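Local atomic coordinates of ERPC (Borrelia burgdorferi, PDB entry 4BXM), a protein that is an outer surface lipoprotein of the Lyme disease spirochaete and probably acquires the host complement regulator factor H. Residues 17-20 / 21-24. Numbering follows the deposited sequence.
Sequences IEFS and EFTV
Phe-19 and Phe-22 meet where loop 17-20, at the start of the modelled chain, runs without a break into 21-24, the beginning of strand 21-29. The backbone is kinked at Ser-20, whose psi of -69° departs from the extended conformation that the chain takes up from Glu-21 onward. The bend probably accounts for Phe-19 and Phe-22, three positions apart, lying on the same side of the chain. A water spans the kink: it accepts a hydrogen bond from the N of Ser-20 at 2.7 Å and gives a weak one to the O of Glu-21 at 3.4 Å.

The rings of Phe-19 and Phe-22 form an offset edge-to-face pair, with centroids 5.3 Å apart and planes inclined at 64°. Phe-22 presents the CD2-CE2 side of its ring to one face of Phe-19, toward the rim of that face rather than its middle. CD1 of Phe-19 lies 3.7 Å from CD2 of Phe-22, while CE1 of Phe-19 is 3.8 Å from CE2 of Phe-22. In both residues CG sits between the backbone N and the carbonyl carbon, and from this position the Phe-22 ring leans back along the chain toward Phe-19 (chi1 68°). Glu-21 turns the other way, its chain extended, and its OE2 makes a salt bridge to Arg-44 on the adjacent strand.

This is plain hydrophobic packing, an aromatic pair shared by strand 21-29 and its lead-in beneath the C-terminal helix 149-156, with Leu-156 touching the side chains of both phenylalanines and Asn-155 that of Phe-22. Within the antiparallel sheet, strand 35-45 pairs along one edge of 21-29, through backbone hydrogen bonds of Ser-20 with Lys-45 and of Phe-22 with Val-43, and strand 142-148 lies along the other.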
loop_
_atom_site.group_PDB
_atom_site.type_symbol
_atom_site.label_atom_id
_atom_site.label_comp_id
_atom_site.label_asym_id
_atom_site.label_seq_id
_atom_site.Cartn_x
_atom_site.Cartn_y
_atom_site.Cartn_z
ATOM N N ILE A 17 12.777 14.055 -7.656
ATOM C CA ILE A 17 11.353 13.559 -7.510
ATOM C C ILE A 17 10.314 14.664 -7.790
ATOM O O ILE A 17 10.384 15.685 -7.164
ATOM C CB ILE A 17 10.959 13.104 -6.071
ATOM C CG1 ILE A 17 11.898 12.121 -5.393
ATOM C CG2 ILE A 17 9.578 12.445 -6.116
ATOM C CD1 ILE A 17 11.746 10.726 -5.902
ATOM N N GLU A 18 9.261 14.403 -8.559
ATOM C CA GLU A 18 8.325 15.502 -9.007
ATOM C C GLU A 18 6.926 15.463 -8.480
ATOM O O GLU A 18 6.199 16.483 -8.498
ATOM C CB GLU A 18 8.195 15.482 -10.522
ATOM C CG GLU A 18 9.540 15.647 -11.155
ATOM C CD GLU A 18 10.059 17.092 -11.057
ATOM O OE1 GLU A 18 9.243 18.066 -11.031
ATOM O OE2 GLU A 18 11.295 17.254 -11.044
ATOM N N PHE A 19 6.511 14.300 -7.991
ATOM C CA PHE A 19 5.148 14.121 -7.554
ATOM C C PHE A 19 4.982 14.696 -6.163
ATOM O O PHE A 19 5.949 14.905 -5.386
ATOM C CB PHE A 19 4.698 12.619 -7.663
ATOM C CG PHE A 19 5.000 11.764 -6.434
ATOM C CD1 PHE A 19 4.106 11.688 -5.403
ATOM C CD2 PHE A 19 6.207 11.035 -6.336
ATOM C CE1 PHE A 19 4.368 10.907 -4.279
ATOM C CE2 PHE A 19 6.485 10.256 -5.234
ATOM C CZ PHE A 19 5.566 10.180 -4.191
ATOM N N SER A 20 3.740 14.956 -5.861
ATOM C CA SER A 20 3.343 15.617 -4.668
ATOM C C SER A 20 2.453 14.671 -3.921
ATOM O O SER A 20 2.825 14.190 -2.832
ATOM C CB SER A 20 2.598 16.900 -5.016
ATOM O OG SER A 20 2.412 17.598 -3.833
ATOM N N GLU A 21 1.252 14.428 -4.468
ATOM C CA GLU A 21 0.312 13.497 -3.856
ATOM C C GLU A 21 -0.638 12.913 -4.903
ATOM O O GLU A 21 -1.105 13.664 -5.737
ATOM C CB GLU A 21 -0.515 14.205 -2.793
ATOM C CG GLU A 21 -1.340 13.262 -1.949
ATOM C CD GLU A 21 -2.169 13.907 -0.861
ATOM O OE1 GLU A 21 -3.172 14.518 -1.149
ATOM O OE2 GLU A 21 -1.887 13.711 0.316
ATOM N N PHE A 22 -0.923 11.610 -4.873
ATOM C CA PHE A 22 -1.826 10.992 -5.875
ATOM C C PHE A 22 -2.548 9.833 -5.186
ATOM O O PHE A 22 -2.163 9.386 -4.076
ATOM C CB PHE A 22 -1.055 10.605 -7.136
ATOM C CG PHE A 22 -0.066 9.476 -6.928
ATOM C CD1 PHE A 22 -0.518 8.135 -6.876
ATOM C CD2 PHE A 22 1.257 9.728 -6.713
ATOM C CE1 PHE A 22 0.400 7.096 -6.634
ATOM C CE2 PHE A 22 2.171 8.688 -6.508
ATOM C CZ PHE A 22 1.734 7.368 -6.451
ATOM N N THR A 23 -3.584 9.355 -5.830
ATOM C CA THR A 23 -4.504 8.430 -5.237
ATOM C C THR A 23 -4.649 7.313 -6.234
ATOM O O THR A 23 -4.773 7.561 -7.461
ATOM C CB THR A 23 -5.833 9.133 -4.888
ATOM O OG1 THR A 23 -5.591 10.056 -3.827
ATOM C CG2 THR A 23 -6.862 8.170 -4.393
ATOM N N VAL A 24 -4.544 6.080 -5.734
ATOM C CA VAL A 24 -4.775 4.907 -6.577
ATOM C C VAL A 24 -5.660 3.969 -5.835
ATOM O O VAL A 24 -5.656 3.942 -4.609
ATOM C CB VAL A 24 -3.464 4.173 -7.058
ATOM C CG1 VAL A 24 -2.671 5.029 -8.022
ATOM C CG2 VAL A 24 -2.585 3.642 -5.888
HETATM O O HOH W 1 1.688 14.382 -7.567
#